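Local coordinates for DNA ligase (Aquifex aeolicus, PDB 3QWU), which probably joins nucleic-acid strands by way of an adenylated enzyme intermediate, and binds adenosine and calcium, at residues 106-109 and 110-114; 88-92 and 93-97; 315-318 and 319-323. All coordinates share one frame; numbering follows the deposited sequence.

Along the chain contact 2 comes first, contact 1 follows it and contact 3 comes last. Contact 2 is the tip of the hairpin formed by strands 84-91 and 94-98, at the edge of a four-stranded antiparallel sheet. Contact 1 lies on helix 106-115, which packs on that hairpin; the centres of contacts 1 and 2 are about 11 Å apart. Both belong to the RNA-ligase-like part of the chain. Contact 3, on helix 313-325, belongs to the C-terminal Pab1020-type region and has its centre about 13 Å from that of contact 1. Contacts 2 and 3 do not touch, their nearest atoms being about 8 Å apart. Helix 106-115 therefore meets both neighbours, linking the hairpin of the probable nucleotidyltransferase part to the C-terminal region.

Contact 1 of 3, residues 106-109 and 110-114; sequences PFTT and DRLPD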
loop_
_atom_site.group_PDB
_atom_site.type_symbol
_atom_site.label_atom_id
_atom_site.label_comp_id
_atom_site.label_asym_id
_atom_site.label_seq_id
_atom_site.Cartn_x
_atom_site.Cartn_y
_atom_site.Cartn_z
ATOM N N PRO A 106 -16.479 26.977 3.889
ATOM C CA PRO A 106 -17.025 27.904 4.878
ATOM C C PRO A 106 -15.943 28.549 5.753
ATOM O O PRO A 106 -16.084 29.687 6.183
ATOM C CB PRO A 106 -17.963 27.018 5.727
ATOM C CG PRO A 106 -18.076 25.749 5.041
ATOM C CD PRO A 106 -16.953 25.593 4.093
ATOM N N PHE A 107 -14.860 27.827 6.003
ATOM C CA PHE A 107 -13.787 28.387 6.799
ATOM C C PHE A 107 -13.012 29.416 5.992
ATOM O O PHE A 107 -12.907 30.571 6.426
ATOM C CB PHE A 107 -12.860 27.295 7.322
ATOM C CG PHE A 107 -11.545 27.805 7.843
ATOM C CD1 PHE A 107 -11.452 28.341 9.094
ATOM C CD2 PHE A 107 -10.409 27.729 7.071
ATOM C CE1 PHE A 107 -10.260 28.768 9.591
ATOM C CE2 PHE A 107 -9.212 28.190 7.545
ATOM C CZ PHE A 107 -9.132 28.696 8.819
ATOM N N THR A 108 -12.473 29.011 4.842
ATOM C CA THR A 108 -11.692 29.920 3.978
ATOM C C THR A 108 -12.522 31.138 3.567
ATOM O O THR A 108 -12.030 32.254 3.616
ATOM C CB THR A 108 -11.142 29.222 2.683
ATOM O OG1 THR A 108 -10.645 27.921 3.010
ATOM C CG2 THR A 108 -10.054 30.120 1.942
ATOM N N THR A 109 -13.767 30.938 3.163
ATOM C CA THR A 109 -14.657 32.072 2.825
ATOM C C THR A 109 -14.917 33.024 4.011
ATOM O O THR A 109 -14.924 34.228 3.831
ATOM C CB THR A 109 -16.035 31.612 2.301
ATOM O OG1 THR A 109 -15.838 30.784 1.182
ATOM C CG2 THR A 109 -16.917 32.829 1.914
ATOM N N ASP A 110 -15.161 32.476 5.200
ATOM C CA ASP A 110 -15.325 33.289 6.420
ATOM C C ASP A 110 -14.077 34.144 6.703
ATOM O O ASP A 110 -14.146 35.302 7.097
ATOM C CB ASP A 110 -15.569 32.335 7.602
ATOM C CG ASP A 110 -15.643 33.047 8.943
ATOM O OD1 ASP A 110 -14.599 33.547 9.396
ATOM O OD2 ASP A 110 -16.733 33.100 9.544
ATOM N N ARG A 111 -12.927 33.569 6.512
ATOM C CA ARG A 111 -11.712 34.256 6.906
ATOM C C ARG A 111 -11.009 35.091 5.816
ATOM O O ARG A 111 -9.992 35.696 6.109
ATOM C CB ARG A 111 -10.746 33.246 7.491
ATOM C CG ARG A 111 -11.259 32.525 8.717
ATOM C CD ARG A 111 -11.464 33.454 9.882
ATOM N NE ARG A 111 -10.242 34.203 10.164
ATOM C CZ ARG A 111 -9.199 33.722 10.823
ATOM N NH1 ARG A 111 -8.140 34.469 10.985
ATOM N NH2 ARG A 111 -9.216 32.495 11.311
ATOM N N LEU A 112 -11.562 35.165 4.593
ATOM C CA LEU A 112 -10.988 35.979 3.507
ATOM C C LEU A 112 -10.524 37.378 3.935
ATOM O O LEU A 112 -9.410 37.794 3.617
ATOM C CB LEU A 112 -11.984 36.085 2.349
ATOM C CG LEU A 112 -12.137 34.818 1.490
ATOM C CD1 LEU A 112 -13.068 35.059 0.243
ATOM C CD2 LEU A 112 -10.771 34.285 1.049
ATOM N N PRO A 113 -11.356 38.105 4.688
ATOM C CA PRO A 113 -10.935 39.465 5.091
ATOM C C PRO A 113 -9.726 39.550 6.017
ATOM O O PRO A 113 -8.966 40.508 5.985
ATOM C CB PRO A 113 -12.196 40.040 5.765
ATOM C CG PRO A 113 -13.379 39.171 5.178
ATOM C CD PRO A 113 -12.752 37.811 5.065
ATOM N N ASP A 114 -9.506 38.533 6.810
ATOM C CA ASP A 114 -8.262 38.422 7.534
ATOM C C ASP A 114 -7.104 37.898 6.715
ATOM O O ASP A 114 -5.946 38.144 7.069
ATOM C CB ASP A 114 -8.473 37.520 8.721
ATOM C CG ASP A 114 -9.478 38.079 9.672
ATOM O OD1 ASP A 114 -9.435 39.309 9.867
ATOM O OD2 ASP A 114 -10.301 37.320 10.202
#
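Arg111 and Phe107 are tied first through the backbone: Arg111 N donates to Phe107 O at 3.0 Å, with an angle of 146° at the hydrogen. Asp110 N gives the companion bond to Pro106 O, 3.1 Å long, and a weak bond from Arg111 N to Thr108 O adds an i to i+3 component. One turn onward, Arg111 NE forms a salt bridge with Asp114 OD2 at 3.1 Å; NE uses the anti lone pair of OD2, and that oxygen lies 21° out of the guanidinium plane. The other two guanidinium nitrogens point to different elements, NH1 to a salt bridge with Asp151 and NH2 to the carbonyl of Lys309. With chi1 at -61°, Arg111 CG lies over one face of the Phe107 ring, 4.0 Å from CE1. Ring and guanidinium planes are nearly perpendicular, so the guanidinium does not stack flat on the ring. With an alanine here, Asp114 and Asp151 would probably lose this positive partner, the Lys309 carbonyl its donor, and one face of Phe107 the methylene above it. Farther round the helix, Leu112 CG sits 3.3 Å from Thr108 O, while its CD2 approaches Thr108 CG2 at 4.3 Å. Pro113 has no N-H to give, and Asp114 N makes only a weak i to i+3 bond to Arg111 O, so the regular i to i+4 pattern breaks and the helix kinks. Helix 106-115 thus lies between strands 84-91 and 94-98, on which Leu112 and Thr108 pack and where Thr108 OG1 bonds Tyr84 OH, and the C-terminal segments. Those it holds by polar bonds as well as packing: besides Arg111 NH2, the Asp110 carboxylate receives the backbone N-H groups of Arg311 and Lys312 and the amide of Asn315.

Contact 2 of 3, residues 88-92 and 93-97; sequences IFKYG and DNYYA
Phe89 and Tyr96 form the apolar centre of this hairpin: Tyr96 CB lies over one face of the Phe89 ring, 4.1 Å from CZ. The phenyl reaches across to the neighbouring strand because chi1 of 63° sets CG between the backbone N and the carbonyl carbon. Tyr91 CB then meets the Tyr96 ring obliquely at CE2, at a distance of 3.7 Å. Tyr91, Phe89 and Tyr96 share one face of the sheet, where Phe46 and Phe49 add rings against Phe89 and Leu27 touches both tyrosines. On the other face Ile88 CG1 abuts Ala97 CB at 4.1 Å, and helix 106-115 covers this pair. Beside it Lys90 and Tyr95 run alongside each other, the lysine CG being 3.7 Å from Tyr95 CE1. Their polar ends converge on a single carboxylate, that of Asp122, which makes a salt bridge with Lys90 NZ and a hydrogen bond with Tyr95 OH. Asp93 is a looser neighbour, its OD1 standing 4.0 Å from Lys90 NZ, beyond salt-bridge range. The backbones register as an antiparallel hairpin whose strand axes run at 149°. Phe89 and Tyr96 are a hydrogen-bonded pair, as are Tyr91 and Asn94; both bonds of the latter, Tyr91 N to Asn94 O and Asn94 N to Tyr91 O, measure 3.0 Å. These close a type II' turn, with Gly92 at its first corner, where the positive phi (64°) favours glycine. The chemistry thus differs by face: aromatic rings secure one side against residues near 46-49, whereas on the other an aliphatic patch seats the helix and a shared carboxylate probably offsets the lysine charge near the turn.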
loop_
_atom_site.group_PDB
_atom_site.type_symbol
_atom_site.label_atom_id
_atom_site.label_comp_id
_atom_site.label_asym_id
_atom_site.label_seq_id
_atom_site.Cartn_x
_atom_site.Cartn_y
_atom_site.Cartn_z
ATOM N N ILE A 88 -10.259 31.730 -5.341
ATOM C CA ILE A 88 -11.015 32.800 -4.735
ATOM C C ILE A 88 -11.524 33.728 -5.831
ATOM O O ILE A 88 -10.762 34.123 -6.713
ATOM C CB ILE A 88 -10.162 33.624 -3.701
ATOM C CG1 ILE A 88 -9.598 32.694 -2.575
ATOM C CG2 ILE A 88 -11.000 34.751 -3.083
ATOM C CD1 ILE A 88 -8.429 33.307 -1.733
ATOM N N PHE A 89 -12.800 34.093 -5.741
ATOM C CA PHE A 89 -13.426 34.948 -6.760
ATOM C C PHE A 89 -14.541 35.839 -6.239
ATOM O O PHE A 89 -15.097 35.607 -5.167
ATOM C CB PHE A 89 -13.997 34.105 -7.896
ATOM C CG PHE A 89 -15.086 33.184 -7.474
ATOM C CD1 PHE A 89 -14.795 31.940 -6.988
ATOM C CD2 PHE A 89 -16.407 33.567 -7.572
ATOM C CE1 PHE A 89 -15.801 31.106 -6.599
ATOM C CE2 PHE A 89 -17.409 32.732 -7.204
ATOM C CZ PHE A 89 -17.112 31.503 -6.713
ATOM N N LYS A 90 -14.918 36.812 -7.079
ATOM C CA LYS A 90 -15.994 37.746 -6.778
ATOM C C LYS A 90 -17.296 37.365 -7.491
ATOM O O LYS A 90 -17.289 37.076 -8.682
ATOM C CB LYS A 90 -15.549 39.158 -7.166
ATOM C CG LYS A 90 -16.289 40.234 -6.408
ATOM C CD LYS A 90 -15.956 41.640 -6.869
ATOM C CE LYS A 90 -16.876 42.620 -6.115
ATOM N NZ LYS A 90 -16.630 44.018 -6.421
ATOM N N TYR A 91 -18.410 37.357 -6.760
ATOM C CA TYR A 91 -19.736 37.145 -7.338
ATOM C C TYR A 91 -20.648 38.205 -6.719
ATOM O O TYR A 91 -20.836 38.231 -5.511
ATOM C CB TYR A 91 -20.245 35.731 -7.013
ATOM C CG TYR A 91 -21.340 35.130 -7.930
ATOM C CD1 TYR A 91 -22.106 35.903 -8.784
ATOM C CD2 TYR A 91 -21.584 33.761 -7.920
ATOM C CE1 TYR A 91 -23.077 35.309 -9.635
ATOM C CE2 TYR A 91 -22.558 33.167 -8.741
ATOM C CZ TYR A 91 -23.294 33.936 -9.594
ATOM O OH TYR A 91 -24.229 33.295 -10.364
ATOM N N GLY A 92 -21.232 39.076 -7.537
ATOM C CA GLY A 92 -22.047 40.161 -6.977
ATOM C C GLY A 92 -21.164 41.084 -6.147
ATOM O O GLY A 92 -20.116 41.514 -6.635
ATOM N N ASP A 93 -21.527 41.376 -4.900
ATOM C CA ASP A 93 -20.607 42.145 -4.025
ATOM C C ASP A 93 -20.021 41.255 -2.910
ATOM O O ASP A 93 -19.720 41.720 -1.814
ATOM C CB ASP A 93 -21.286 43.407 -3.428
ATOM C CG ASP A 93 -20.238 44.419 -2.770
ATOM O OD1 ASP A 93 -19.186 44.727 -3.402
ATOM O OD2 ASP A 93 -20.492 44.935 -1.633
ATOM N N ASN A 94 -19.862 39.973 -3.214
ATOM C CA ASN A 94 -19.348 38.990 -2.263
ATOM C C ASN A 94 -18.158 38.323 -2.830
ATOM O O ASN A 94 -17.922 38.358 -4.015
ATOM C CB ASN A 94 -20.388 37.910 -1.955
ATOM C CG ASN A 94 -21.637 38.490 -1.364
ATOM O OD1 ASN A 94 -21.586 39.194 -0.344
ATOM N ND2 ASN A 94 -22.768 38.234 -2.012
ATOM N N TYR A 95 -17.416 37.698 -1.940
ATOM C CA TYR A 95 -16.207 36.997 -2.276
ATOM C C TYR A 95 -16.327 35.592 -1.711
ATOM O O TYR A 95 -16.847 35.404 -0.607
ATOM C CB TYR A 95 -15.033 37.713 -1.641
ATOM C CG TYR A 95 -15.031 39.206 -1.862
ATOM C CD1 TYR A 95 -14.583 39.754 -3.061
ATOM C CD2 TYR A 95 -15.455 40.074 -0.850
ATOM C CE1 TYR A 95 -14.560 41.145 -3.258
ATOM C CE2 TYR A 95 -15.440 41.461 -1.022
ATOM C CZ TYR A 95 -14.999 42.003 -2.232
ATOM O OH TYR A 95 -14.992 43.397 -2.395
ATOM N N TYR A 96 -15.803 34.613 -2.449
ATOM C CA TYR A 96 -15.940 33.216 -2.060
ATOM C C TYR A 96 -14.662 32.470 -2.351
ATOM O O TYR A 96 -13.839 32.876 -3.212
ATOM C CB TYR A 96 -17.094 32.538 -2.782
ATOM C CG TYR A 96 -18.419 33.254 -2.644
ATOM C CD1 TYR A 96 -19.318 32.946 -1.599
ATOM C CD2 TYR A 96 -18.788 34.237 -3.553
ATOM C CE1 TYR A 96 -20.537 33.602 -1.480
ATOM C CE2 TYR A 96 -20.009 34.897 -3.435
ATOM C CZ TYR A 96 -20.873 34.578 -2.402
ATOM O OH TYR A 96 -22.064 35.251 -2.330
ATOM N N ALA A 97 -14.514 31.363 -1.638
ATOM C CA ALA A 97 -13.285 30.546 -1.727
ATOM C C ALA A 97 -13.697 29.118 -1.977
ATOM O O ALA A 97 -14.558 28.598 -1.260
ATOM C CB ALA A 97 -12.441 30.680 -0.415
#

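Contact 3 of 3, residues 315-318 and 319-323; sequences NAIA and LLELL
Asn315 and Leu319 begin a run of i to i+4 backbone bonds, Leu319 N donating to Asn315 O at 2.9 Å. Leu320 N to Ala316 O follows at 3.1 Å and is the straightest of the four bonds from 319-322 to 315-318, with 171° at the hydrogen. Glu321 N bonds Ile317 O, and Leu322 N bonds Ala318 O at 2.8 Å. Leu323 N carries the pattern on to Leu319 O. The side-chain amide of Asn315 turns instead to Asp110 of helix 106-115. This is regular alpha helix, part of helix 313-325 in the C-terminal region, probably OB-like by family, and it lies against strands 303-310, 330-340 and 343-352. Apolar contacts follow that placement. Leu319, whose CG is swung anti to the backbone N (chi1 173°), packs on Phe310 and Leu346, as well as on Pro139 and Tyr140 of the RNA-ligase-like part. Leu320 has CG anti to the carbonyl carbon (chi1 -68°) and meets Val332 and Phe348; its CB remains 3.5 Å from Ile317 O. Leu322 reaches Phe103. Among side chains within the helix, Ile317 CG2 approaches Glu321 CD at 4.0 Å, a doubtful contact because the glutamate has two conformers.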
loop_
_atom_site.group_PDB
_atom_site.type_symbol
_atom_site.label_atom_id
_atom_site.label_comp_id
_atom_site.label_asym_id
_atom_site.label_seq_id
_atom_site.Cartn_x
_atom_site.Cartn_y
_atom_site.Cartn_z
ATOM N N ASN A 315 -20.738 29.682 10.201
ATOM C CA ASN A 315 -19.655 29.160 9.366
ATOM C C ASN A 315 -18.864 27.988 9.952
ATOM O O ASN A 315 -18.414 27.117 9.202
ATOM C CB ASN A 315 -18.688 30.281 8.983
ATOM C CG ASN A 315 -19.310 31.242 8.026
ATOM O OD1 ASN A 315 -20.256 30.881 7.333
ATOM N ND2 ASN A 315 -18.776 32.464 7.955
ATOM N N ALA A 316 -18.733 27.955 11.277
ATOM C CA ALA A 316 -18.083 26.847 11.928
ATOM C C ALA A 316 -18.989 25.673 11.882
ATOM O O ALA A 316 -18.526 24.568 11.624
ATOM C CB ALA A 316 -17.716 27.176 13.326
ATOM N N ILE A 317 -20.287 25.894 12.103
ATOM C CA ILE A 317 -21.277 24.814 12.018
ATOM C C ILE A 317 -21.307 24.292 10.588
ATOM O O ILE A 317 -21.264 23.089 10.386
ATOM C CB ILE A 317 -22.708 25.234 12.476
ATOM C CG1 ILE A 317 -22.752 25.397 14.009
ATOM C CG2 ILE A 317 -23.800 24.202 12.025
ATOM C CD1 ILE A 317 -22.840 24.084 14.814
ATOM N N ALA A 318 -21.334 25.197 9.606
ATOM C CA ALA A 318 -21.321 24.802 8.194
ATOM C C ALA A 318 -20.065 23.992 7.858
ATOM O O ALA A 318 -20.130 23.029 7.052
ATOM C CB ALA A 318 -21.435 26.015 7.283
ATOM N N LEU A 319 -18.929 24.345 8.474
ATOM C CA LEU A 319 -17.710 23.578 8.232
ATOM C C LEU A 319 -17.824 22.137 8.759
ATOM O O LEU A 319 -17.477 21.226 8.032
ATOM C CB LEU A 319 -16.454 24.251 8.793
ATOM C CG LEU A 319 -15.262 23.284 8.629
ATOM C CD1 LEU A 319 -14.709 23.358 7.183
ATOM C CD2 LEU A 319 -14.200 23.524 9.641
ATOM N N LEU A 320 -18.262 21.943 10.007
ATOM C CA LEU A 320 -18.547 20.588 10.541
ATOM C C LEU A 320 -19.415 19.789 9.609
ATOM O O LEU A 320 -19.132 18.615 9.342
ATOM C CB LEU A 320 -19.264 20.612 11.903
ATOM C CG LEU A 320 -18.423 21.132 13.075
ATOM C CD1 LEU A 320 -19.265 21.277 14.309
ATOM C CD2 LEU A 320 -17.199 20.269 13.371
ATOM N N GLU A 321 -20.496 20.410 9.139
ATOM C CA GLU A 321 -21.446 19.699 8.274
ATOM C C GLU A 321 -20.782 19.363 6.922
ATOM O O GLU A 321 -20.971 18.257 6.380
ATOM C CB GLU A 321 -22.771 20.479 8.141
ATOM C CG GLU A 321 -23.550 20.557 9.504
ATOM C CD GLU A 321 -24.915 21.281 9.454
ATOM O OE1 GLU A 321 -25.169 22.090 8.525
ATOM O OE2 GLU A 321 -25.735 21.050 10.379
ATOM N N LEU A 322 -19.960 20.272 6.396
ATOM C CA LEU A 322 -19.198 19.918 5.191
ATOM C C LEU A 322 -18.291 18.681 5.419
ATOM O O LEU A 322 -18.309 17.724 4.637
ATOM C CB LEU A 322 -18.386 21.097 4.647
ATOM C CG LEU A 322 -17.639 20.699 3.367
ATOM C CD1 LEU A 322 -18.676 20.172 2.324
ATOM C CD2 LEU A 322 -16.720 21.807 2.805
ATOM N N LEU A 323 -17.529 18.682 6.494
ATOM C CA LEU A 323 -16.580 17.611 6.715
ATOM C C LEU A 323 -17.249 16.230 6.963
ATOM O O LEU A 323 -16.729 15.220 6.546
ATOM C CB LEU A 323 -15.582 17.996 7.815
ATOM C CG LEU A 323 -14.264 18.642 7.330
ATOM C CD1 LEU A 323 -14.477 19.658 6.289
ATOM C CD2 LEU A 323 -13.501 19.268 8.489
#